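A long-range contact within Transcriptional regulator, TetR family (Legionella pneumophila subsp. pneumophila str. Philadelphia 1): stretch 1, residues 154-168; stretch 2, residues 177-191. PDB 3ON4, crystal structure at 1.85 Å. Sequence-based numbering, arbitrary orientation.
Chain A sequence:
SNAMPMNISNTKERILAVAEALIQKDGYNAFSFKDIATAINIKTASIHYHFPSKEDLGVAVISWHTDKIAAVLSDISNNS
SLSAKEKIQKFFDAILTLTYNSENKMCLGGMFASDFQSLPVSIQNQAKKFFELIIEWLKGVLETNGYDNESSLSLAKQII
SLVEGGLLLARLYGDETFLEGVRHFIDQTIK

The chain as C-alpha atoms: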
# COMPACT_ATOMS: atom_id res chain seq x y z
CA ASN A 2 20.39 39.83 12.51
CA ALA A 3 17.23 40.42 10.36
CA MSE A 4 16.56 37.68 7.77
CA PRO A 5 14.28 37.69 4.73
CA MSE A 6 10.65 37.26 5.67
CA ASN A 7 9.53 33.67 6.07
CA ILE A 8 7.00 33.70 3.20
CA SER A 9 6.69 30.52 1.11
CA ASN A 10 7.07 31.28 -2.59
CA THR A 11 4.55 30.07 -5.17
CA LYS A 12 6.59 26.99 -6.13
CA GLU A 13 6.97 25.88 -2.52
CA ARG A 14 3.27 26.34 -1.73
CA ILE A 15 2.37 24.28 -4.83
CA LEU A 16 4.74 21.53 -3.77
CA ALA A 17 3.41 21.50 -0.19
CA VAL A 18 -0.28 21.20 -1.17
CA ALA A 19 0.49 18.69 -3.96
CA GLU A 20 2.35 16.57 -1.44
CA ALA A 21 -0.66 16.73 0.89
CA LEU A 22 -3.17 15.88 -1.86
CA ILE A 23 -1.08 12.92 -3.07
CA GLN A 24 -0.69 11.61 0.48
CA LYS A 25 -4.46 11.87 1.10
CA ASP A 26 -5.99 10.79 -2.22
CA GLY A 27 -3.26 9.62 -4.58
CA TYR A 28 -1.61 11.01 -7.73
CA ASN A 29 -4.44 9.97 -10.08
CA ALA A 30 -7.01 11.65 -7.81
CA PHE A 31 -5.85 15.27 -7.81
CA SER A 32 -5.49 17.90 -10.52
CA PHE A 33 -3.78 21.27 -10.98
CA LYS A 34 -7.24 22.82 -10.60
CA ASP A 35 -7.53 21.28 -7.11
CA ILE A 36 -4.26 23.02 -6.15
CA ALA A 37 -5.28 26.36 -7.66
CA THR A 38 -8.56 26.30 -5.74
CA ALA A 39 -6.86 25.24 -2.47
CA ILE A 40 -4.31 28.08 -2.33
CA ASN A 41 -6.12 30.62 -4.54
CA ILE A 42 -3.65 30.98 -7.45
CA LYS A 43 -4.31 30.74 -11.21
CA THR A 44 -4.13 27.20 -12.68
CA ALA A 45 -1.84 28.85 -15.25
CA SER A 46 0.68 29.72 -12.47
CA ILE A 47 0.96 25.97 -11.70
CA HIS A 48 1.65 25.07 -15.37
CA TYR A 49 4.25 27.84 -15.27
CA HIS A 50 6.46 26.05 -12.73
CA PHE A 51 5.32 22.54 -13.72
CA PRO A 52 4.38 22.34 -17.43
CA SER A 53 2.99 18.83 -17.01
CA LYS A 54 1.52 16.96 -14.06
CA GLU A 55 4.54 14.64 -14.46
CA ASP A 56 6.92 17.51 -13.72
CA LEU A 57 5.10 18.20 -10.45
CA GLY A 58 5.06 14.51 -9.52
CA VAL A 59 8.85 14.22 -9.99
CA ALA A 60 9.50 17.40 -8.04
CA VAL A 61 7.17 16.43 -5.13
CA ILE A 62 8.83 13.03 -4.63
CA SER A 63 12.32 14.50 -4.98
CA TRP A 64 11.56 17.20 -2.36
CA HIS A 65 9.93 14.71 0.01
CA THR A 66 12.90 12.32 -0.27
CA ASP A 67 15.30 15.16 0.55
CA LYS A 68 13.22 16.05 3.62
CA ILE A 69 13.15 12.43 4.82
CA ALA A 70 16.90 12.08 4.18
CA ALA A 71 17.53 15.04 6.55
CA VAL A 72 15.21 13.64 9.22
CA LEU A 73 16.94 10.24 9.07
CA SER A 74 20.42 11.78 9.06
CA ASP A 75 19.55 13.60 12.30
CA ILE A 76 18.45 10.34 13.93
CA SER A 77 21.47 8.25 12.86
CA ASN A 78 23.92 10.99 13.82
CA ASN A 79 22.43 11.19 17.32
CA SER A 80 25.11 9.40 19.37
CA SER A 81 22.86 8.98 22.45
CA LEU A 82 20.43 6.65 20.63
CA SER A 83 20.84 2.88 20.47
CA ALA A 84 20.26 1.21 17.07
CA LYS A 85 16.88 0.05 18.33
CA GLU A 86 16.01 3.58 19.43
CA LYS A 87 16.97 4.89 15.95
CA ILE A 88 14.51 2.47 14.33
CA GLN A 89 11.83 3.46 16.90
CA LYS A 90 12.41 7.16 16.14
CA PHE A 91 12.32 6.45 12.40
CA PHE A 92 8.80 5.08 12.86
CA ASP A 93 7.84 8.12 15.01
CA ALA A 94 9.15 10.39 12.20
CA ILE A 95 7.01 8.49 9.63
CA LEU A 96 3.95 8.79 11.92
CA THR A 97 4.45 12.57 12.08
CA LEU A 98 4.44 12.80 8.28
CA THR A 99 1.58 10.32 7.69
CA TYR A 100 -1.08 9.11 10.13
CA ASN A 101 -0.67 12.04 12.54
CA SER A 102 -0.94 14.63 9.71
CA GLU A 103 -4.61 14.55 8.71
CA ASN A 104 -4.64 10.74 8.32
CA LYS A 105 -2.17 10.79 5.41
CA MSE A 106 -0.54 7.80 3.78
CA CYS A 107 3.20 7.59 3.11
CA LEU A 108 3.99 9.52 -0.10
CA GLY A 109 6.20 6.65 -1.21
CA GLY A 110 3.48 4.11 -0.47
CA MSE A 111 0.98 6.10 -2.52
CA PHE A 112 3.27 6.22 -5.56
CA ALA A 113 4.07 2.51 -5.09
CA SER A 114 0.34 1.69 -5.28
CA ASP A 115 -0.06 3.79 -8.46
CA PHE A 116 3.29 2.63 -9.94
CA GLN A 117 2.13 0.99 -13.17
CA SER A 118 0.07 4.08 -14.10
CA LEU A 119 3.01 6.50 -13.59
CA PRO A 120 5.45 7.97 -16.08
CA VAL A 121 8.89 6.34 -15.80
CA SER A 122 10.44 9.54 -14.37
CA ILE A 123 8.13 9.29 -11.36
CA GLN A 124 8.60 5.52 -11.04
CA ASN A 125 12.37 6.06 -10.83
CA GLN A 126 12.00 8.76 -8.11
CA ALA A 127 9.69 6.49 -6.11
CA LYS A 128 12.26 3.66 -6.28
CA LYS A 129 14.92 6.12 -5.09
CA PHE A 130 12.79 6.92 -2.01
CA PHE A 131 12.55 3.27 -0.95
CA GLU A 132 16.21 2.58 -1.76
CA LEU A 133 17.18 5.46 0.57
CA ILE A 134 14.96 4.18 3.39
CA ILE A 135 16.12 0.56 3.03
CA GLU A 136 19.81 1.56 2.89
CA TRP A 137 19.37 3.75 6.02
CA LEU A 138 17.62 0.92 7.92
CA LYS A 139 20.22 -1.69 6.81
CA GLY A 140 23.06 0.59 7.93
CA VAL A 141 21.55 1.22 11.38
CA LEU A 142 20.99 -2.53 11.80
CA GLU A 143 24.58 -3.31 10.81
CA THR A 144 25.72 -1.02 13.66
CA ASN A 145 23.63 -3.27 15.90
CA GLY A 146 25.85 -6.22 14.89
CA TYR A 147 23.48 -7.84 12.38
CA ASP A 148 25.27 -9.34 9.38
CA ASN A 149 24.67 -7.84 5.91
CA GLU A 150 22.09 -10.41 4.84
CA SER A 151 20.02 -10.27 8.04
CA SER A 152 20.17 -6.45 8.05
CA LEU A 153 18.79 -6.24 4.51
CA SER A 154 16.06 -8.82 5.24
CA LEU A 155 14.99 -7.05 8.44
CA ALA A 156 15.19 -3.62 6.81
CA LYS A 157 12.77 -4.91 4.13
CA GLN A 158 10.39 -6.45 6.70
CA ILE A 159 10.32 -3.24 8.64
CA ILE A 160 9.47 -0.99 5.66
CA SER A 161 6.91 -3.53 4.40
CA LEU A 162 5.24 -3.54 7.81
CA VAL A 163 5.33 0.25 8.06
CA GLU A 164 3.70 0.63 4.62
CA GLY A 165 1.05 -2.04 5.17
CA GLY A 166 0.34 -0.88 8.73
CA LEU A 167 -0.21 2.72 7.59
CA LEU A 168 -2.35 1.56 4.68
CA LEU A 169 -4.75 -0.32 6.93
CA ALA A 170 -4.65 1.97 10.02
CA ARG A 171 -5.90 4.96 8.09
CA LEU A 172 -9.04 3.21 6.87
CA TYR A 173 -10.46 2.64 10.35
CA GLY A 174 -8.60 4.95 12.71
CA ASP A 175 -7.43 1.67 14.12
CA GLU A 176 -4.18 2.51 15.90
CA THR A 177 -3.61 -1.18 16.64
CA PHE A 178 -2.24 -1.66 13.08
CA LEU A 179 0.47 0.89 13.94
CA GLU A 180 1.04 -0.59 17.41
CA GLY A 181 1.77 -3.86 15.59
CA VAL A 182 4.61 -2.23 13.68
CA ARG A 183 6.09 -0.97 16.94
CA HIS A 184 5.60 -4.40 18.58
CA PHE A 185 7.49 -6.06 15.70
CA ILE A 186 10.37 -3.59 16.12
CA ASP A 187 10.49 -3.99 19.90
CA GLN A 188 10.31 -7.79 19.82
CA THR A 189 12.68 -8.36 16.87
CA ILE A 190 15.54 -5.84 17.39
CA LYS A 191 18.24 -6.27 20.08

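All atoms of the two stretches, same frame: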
# COMPACT_ATOMS: atom_id res chain seq x y z
N SER A 154 17.32 -8.12 5.08
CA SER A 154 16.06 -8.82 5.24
C SER A 154 15.17 -8.12 6.27
O SER A 154 13.96 -7.91 6.04
CB SER A 154 16.29 -10.29 5.67
OG SER A 154 15.03 -10.93 5.94
N LEU A 155 15.76 -7.73 7.39
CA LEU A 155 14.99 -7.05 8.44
C LEU A 155 14.60 -5.64 8.01
O LEU A 155 13.49 -5.17 8.30
CB LEU A 155 15.78 -7.01 9.76
CG LEU A 155 15.09 -6.49 11.03
CD1 LEU A 155 13.72 -7.11 11.22
CD2 LEU A 155 15.97 -6.75 12.29
N ALA A 156 15.51 -4.94 7.33
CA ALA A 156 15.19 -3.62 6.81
C ALA A 156 13.94 -3.72 5.90
O ALA A 156 13.04 -2.92 5.99
CB ALA A 156 16.39 -3.03 6.04
N LYS A 157 13.91 -4.73 5.04
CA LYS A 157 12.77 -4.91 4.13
C LYS A 157 11.48 -5.33 4.84
O LYS A 157 10.41 -4.90 4.44
CB LYS A 157 13.13 -5.87 2.99
CG LYS A 157 14.20 -5.25 2.06
CD LYS A 157 14.64 -6.15 0.96
CE LYS A 157 15.65 -5.41 0.07
NZ LYS A 157 16.41 -6.29 -0.85
N GLN A 158 11.58 -6.11 5.92
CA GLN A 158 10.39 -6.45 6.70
C GLN A 158 9.82 -5.22 7.38
O GLN A 158 8.60 -4.99 7.42
CB GLN A 158 10.71 -7.51 7.76
CG GLN A 158 10.83 -8.93 7.25
CD GLN A 158 11.21 -9.87 8.38
OE1 GLN A 158 12.10 -9.56 9.16
NE2 GLN A 158 10.52 -11.00 8.49
N ILE A 159 10.73 -4.40 7.91
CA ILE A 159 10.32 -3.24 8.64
C ILE A 159 9.57 -2.28 7.72
O ILE A 159 8.49 -1.82 8.07
CB ILE A 159 11.49 -2.50 9.30
CG1 ILE A 159 12.03 -3.29 10.49
CG2 ILE A 159 11.04 -1.10 9.81
CD1 ILE A 159 13.40 -2.77 10.96
N ILE A 160 10.13 -1.97 6.55
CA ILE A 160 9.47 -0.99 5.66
C ILE A 160 8.18 -1.57 5.10
O ILE A 160 7.22 -0.84 4.90
CB ILE A 160 10.42 -0.39 4.55
CG1 ILE A 160 9.77 0.81 3.82
CG2 ILE A 160 10.85 -1.43 3.57
CD1 ILE A 160 9.11 1.90 4.72
N SER A 161 8.15 -2.88 4.84
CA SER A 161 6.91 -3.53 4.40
C SER A 161 5.83 -3.38 5.47
O SER A 161 4.67 -3.04 5.16
CB SER A 161 7.14 -5.01 4.11
OG SER A 161 8.12 -5.16 3.09
N LEU A 162 6.20 -3.60 6.73
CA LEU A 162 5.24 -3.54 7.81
C LEU A 162 4.76 -2.11 8.02
O LEU A 162 3.59 -1.89 8.26
CB LEU A 162 5.84 -4.10 9.09
CG LEU A 162 4.95 -4.40 10.28
CD1 LEU A 162 3.66 -5.17 9.90
CD2 LEU A 162 5.77 -5.20 11.28
N VAL A 163 5.67 -1.16 7.93
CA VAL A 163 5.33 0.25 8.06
C VAL A 163 4.31 0.63 6.99
O VAL A 163 3.27 1.23 7.29
CB VAL A 163 6.57 1.16 7.97
CG1 VAL A 163 6.17 2.64 7.69
CG2 VAL A 163 7.44 1.02 9.22
N GLU A 164 4.59 0.27 5.73
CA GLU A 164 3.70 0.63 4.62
C GLU A 164 2.32 -0.02 4.78
O GLU A 164 1.28 0.64 4.70
CB GLU A 164 4.33 0.30 3.27
CG GLU A 164 5.59 1.13 2.95
CD GLU A 164 5.35 2.61 2.81
OE1 GLU A 164 4.22 3.00 2.46
OE2 GLU A 164 6.30 3.40 3.01
N GLY A 165 2.31 -1.32 5.03
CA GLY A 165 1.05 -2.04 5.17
C GLY A 165 0.26 -1.61 6.40
O GLY A 165 -0.97 -1.52 6.35
N GLY A 166 0.96 -1.37 7.50
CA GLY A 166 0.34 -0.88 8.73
C GLY A 166 -0.33 0.48 8.57
O GLY A 166 -1.47 0.70 9.04
N LEU A 167 0.36 1.38 7.88
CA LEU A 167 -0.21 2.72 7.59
C LEU A 167 -1.40 2.60 6.67
O LEU A 167 -2.41 3.25 6.88
CB LEU A 167 0.82 3.66 6.97
CG LEU A 167 1.89 4.24 7.86
CD1 LEU A 167 2.96 5.00 7.05
CD2 LEU A 167 1.25 5.16 8.91
N LEU A 168 -1.29 1.75 5.66
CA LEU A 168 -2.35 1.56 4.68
C LEU A 168 -3.66 1.15 5.35
O LEU A 168 -4.73 1.70 5.07
CB LEU A 168 -1.90 0.46 3.70
CG LEU A 168 -2.67 0.23 2.43
CD1 LEU A 168 -2.51 1.43 1.44
CD2 LEU A 168 -2.16 -1.07 1.76
N THR A 177 -4.24 0.09 16.31
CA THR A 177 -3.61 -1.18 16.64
C THR A 177 -2.75 -1.69 15.47
O THR A 177 -1.79 -2.40 15.70
CB THR A 177 -4.62 -2.25 17.14
OG1 THR A 177 -5.61 -2.51 16.15
CG2 THR A 177 -5.33 -1.78 18.42
N PHE A 178 -3.09 -1.30 14.23
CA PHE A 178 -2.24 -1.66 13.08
C PHE A 178 -0.84 -1.03 13.22
O PHE A 178 0.17 -1.65 12.85
CB PHE A 178 -2.88 -1.25 11.75
CG PHE A 178 -4.07 -2.08 11.34
CD1 PHE A 178 -3.89 -3.29 10.69
CD2 PHE A 178 -5.37 -1.62 11.57
CE1 PHE A 178 -4.98 -4.05 10.30
CE2 PHE A 178 -6.46 -2.36 11.16
CZ PHE A 178 -6.27 -3.58 10.53
N LEU A 179 -0.78 0.18 13.75
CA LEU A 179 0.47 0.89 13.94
C LEU A 179 1.21 0.38 15.18
O LEU A 179 2.43 0.32 15.20
CB LEU A 179 0.22 2.39 14.06
CG LEU A 179 -0.52 3.01 12.87
CD1 LEU A 179 -0.81 4.48 13.10
CD2 LEU A 179 0.27 2.82 11.61
N GLU A 180 0.45 0.01 16.20
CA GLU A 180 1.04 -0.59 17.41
C GLU A 180 1.75 -1.89 17.04
O GLU A 180 2.80 -2.19 17.58
CB GLU A 180 -0.03 -0.84 18.47
CG GLU A 180 -0.59 0.44 19.08
CD GLU A 180 -1.75 0.18 20.04
OE1 GLU A 180 -2.14 -0.99 20.20
OE2 GLU A 180 -2.27 1.15 20.63
N GLY A 181 1.18 -2.63 16.10
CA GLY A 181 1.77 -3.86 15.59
C GLY A 181 3.14 -3.69 14.95
O GLY A 181 4.00 -4.56 15.08
N VAL A 182 3.32 -2.56 14.27
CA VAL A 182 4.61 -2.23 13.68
C VAL A 182 5.62 -2.01 14.81
O VAL A 182 6.74 -2.55 14.78
CB VAL A 182 4.55 -0.95 12.85
CG1 VAL A 182 5.93 -0.68 12.22
CG2 VAL A 182 3.45 -1.06 11.79
N ARG A 183 5.24 -1.20 15.78
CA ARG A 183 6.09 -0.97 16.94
C ARG A 183 6.39 -2.25 17.71
O ARG A 183 7.53 -2.46 18.09
CB ARG A 183 5.49 0.08 17.86
CG ARG A 183 6.32 0.45 19.07
CD ARG A 183 7.75 0.89 18.75
NE ARG A 183 8.43 1.21 20.01
CZ ARG A 183 8.57 2.42 20.54
NH1 ARG A 183 8.13 3.52 19.94
NH2 ARG A 183 9.18 2.54 21.71
N HIS A 184 5.39 -3.10 17.93
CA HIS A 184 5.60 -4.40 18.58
C HIS A 184 6.62 -5.24 17.82
O HIS A 184 7.48 -5.85 18.43
CB HIS A 184 4.29 -5.21 18.67
CG HIS A 184 3.29 -4.68 19.65
ND1 HIS A 184 3.65 -4.20 20.90
CD2 HIS A 184 1.94 -4.59 19.59
CE1 HIS A 184 2.56 -3.82 21.55
NE2 HIS A 184 1.51 -4.05 20.78
N PHE A 185 6.52 -5.30 16.49
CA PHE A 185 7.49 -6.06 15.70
C PHE A 185 8.91 -5.54 15.93
O PHE A 185 9.86 -6.32 16.11
CB PHE A 185 7.15 -6.01 14.21
CG PHE A 185 8.20 -6.63 13.32
CD1 PHE A 185 8.21 -7.98 13.07
CD2 PHE A 185 9.17 -5.84 12.71
CE1 PHE A 185 9.19 -8.56 12.26
CE2 PHE A 185 10.12 -6.39 11.87
CZ PHE A 185 10.13 -7.76 11.65
N ILE A 186 9.06 -4.23 15.92
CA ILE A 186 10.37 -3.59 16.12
C ILE A 186 10.93 -3.98 17.50
O ILE A 186 12.06 -4.48 17.62
CB ILE A 186 10.26 -2.04 15.95
CG1 ILE A 186 9.93 -1.66 14.51
CG2 ILE A 186 11.55 -1.35 16.39
CD1 ILE A 186 9.47 -0.17 14.31
N ASP A 187 10.10 -3.77 18.52
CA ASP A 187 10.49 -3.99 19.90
C ASP A 187 10.81 -5.44 20.18
O ASP A 187 11.68 -5.72 21.00
CB ASP A 187 9.36 -3.55 20.85
CG ASP A 187 9.13 -2.05 20.85
OD1 ASP A 187 9.96 -1.31 20.25
OD2 ASP A 187 8.11 -1.61 21.45
N GLN A 188 10.09 -6.36 19.55
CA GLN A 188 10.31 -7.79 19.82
C GLN A 188 11.43 -8.40 18.97
O GLN A 188 12.04 -9.39 19.38
CB GLN A 188 9.01 -8.59 19.67
CG GLN A 188 7.88 -8.18 20.64
CD GLN A 188 8.27 -8.31 22.11
OE1 GLN A 188 8.63 -9.39 22.58
NE2 GLN A 188 8.18 -7.20 22.86
N THR A 189 11.73 -7.78 17.83
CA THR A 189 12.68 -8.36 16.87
C THR A 189 14.10 -7.80 17.01
O THR A 189 15.06 -8.56 16.87
CB THR A 189 12.21 -8.20 15.40
OG1 THR A 189 10.86 -8.66 15.29
CG2 THR A 189 13.10 -9.01 14.43
N ILE A 190 14.22 -6.51 17.31
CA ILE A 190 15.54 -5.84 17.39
C ILE A 190 16.15 -5.89 18.79
O ILE A 190 15.46 -5.68 19.77
CB ILE A 190 15.45 -4.36 16.96
CG1 ILE A 190 15.09 -4.25 15.49
CG2 ILE A 190 16.78 -3.64 17.23
CD1 ILE A 190 14.80 -2.84 15.07
N LYS A 191 17.48 -6.10 18.84
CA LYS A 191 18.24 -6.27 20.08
C LYS A 191 18.40 -4.99 20.92
O LYS A 191 18.82 -3.95 20.42
CB LYS A 191 19.67 -6.79 19.78
CG LYS A 191 19.78 -8.02 18.88
CD LYS A 191 21.26 -8.37 18.60
CE LYS A 191 21.40 -9.43 17.50
NZ LYS A 191 22.79 -9.56 16.98
OXT LYS A 191 18.16 -4.99 22.13

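How do the two helices lie against each other where stretch 2 begins? They run nearly antiparallel, with 167° between their N-to-C directions and axes that approach to 8.3 Å, so the start of stretch 2 meets the end of stretch 1. Here the backbones are at their tightest in register, G166 CA lying 5.1 Å from F178 CA. F178 directs its CA-to-CB bond toward stretch 1, and its CB sits 3.6 Å from G166 O, yet at chi1 -72° (m) the ring leads away from the partner helix. L179 starts out sideways, but its end comes nearer: L179 CD2 lies 3.8 Å from G166 O and 3.7 Å from L167 CD2. L167 behaves similarly, for its CA-to-CB bond points away while its methyl end returns to the contact. G181 also lacks a side chain, and its carbonyl G181 O is 4.2 Å from L162 CD2.

What allows V182 to come so close? Its CA-to-CB bond points toward stretch 1, and its side chain fills the space beside G166, with V182 CG2 4.4 Å from G166 CA. A CB placed ideally on G166 would fall 2.8 Å from V182 CG2, a clash, so the lack of a side chain there is part of the fit. The same methyl, V182 CG2, lies 3.6 Å from L162 O and 4.0 Å from L162 CG. The other methyl, V182 CG1, packs 3.8 Å from V163 CG2.

Which residue of stretch 2 is covered most by stretch 1? F185 has the largest area covered by the other stretch, 88 Å², and acts as a knob in a hole formed by L155, Q158, I159 and L162. Its chi1 of 172° (t) carries the ring across to these residues. The closest approach is at the base of the side chain, where F185 CB is 3.3 Å from L162 CD2. Farther out, F185 CE2 lies 3.9 Å from I159 CG1 and F185 CZ lies 3.7 Å from L155 CD1. Q158 OE1 approaches F185 CZ to 3.6 Å at the ring edge, near its plane, where I159 CG1 also lies.

How does the contact finish as the helix of stretch 2 ends? The CA-to-CB bond of T189 points toward stretch 1, and T189 CG2 lies 3.8 Å from L155 CD1, while its hydroxyl turns back to its own helix: T189 OG1 donates a hydrogen bond to F185 O at 2.7 Å. I190, the first residue to leave helical phi/psi, still contributes, with I190 CG1 4.2 Å from L155 CD2 and I190 CD1 4.3 Å from I159 CD1. No hydrogen bond crosses between the stretches. The 611 Å² buried by both sides together comes mainly from apolar packing; the backbones diverge from G166 toward L155, where T189 CA is 8.8 Å from L155 CA, and longer side chains keep the contact close.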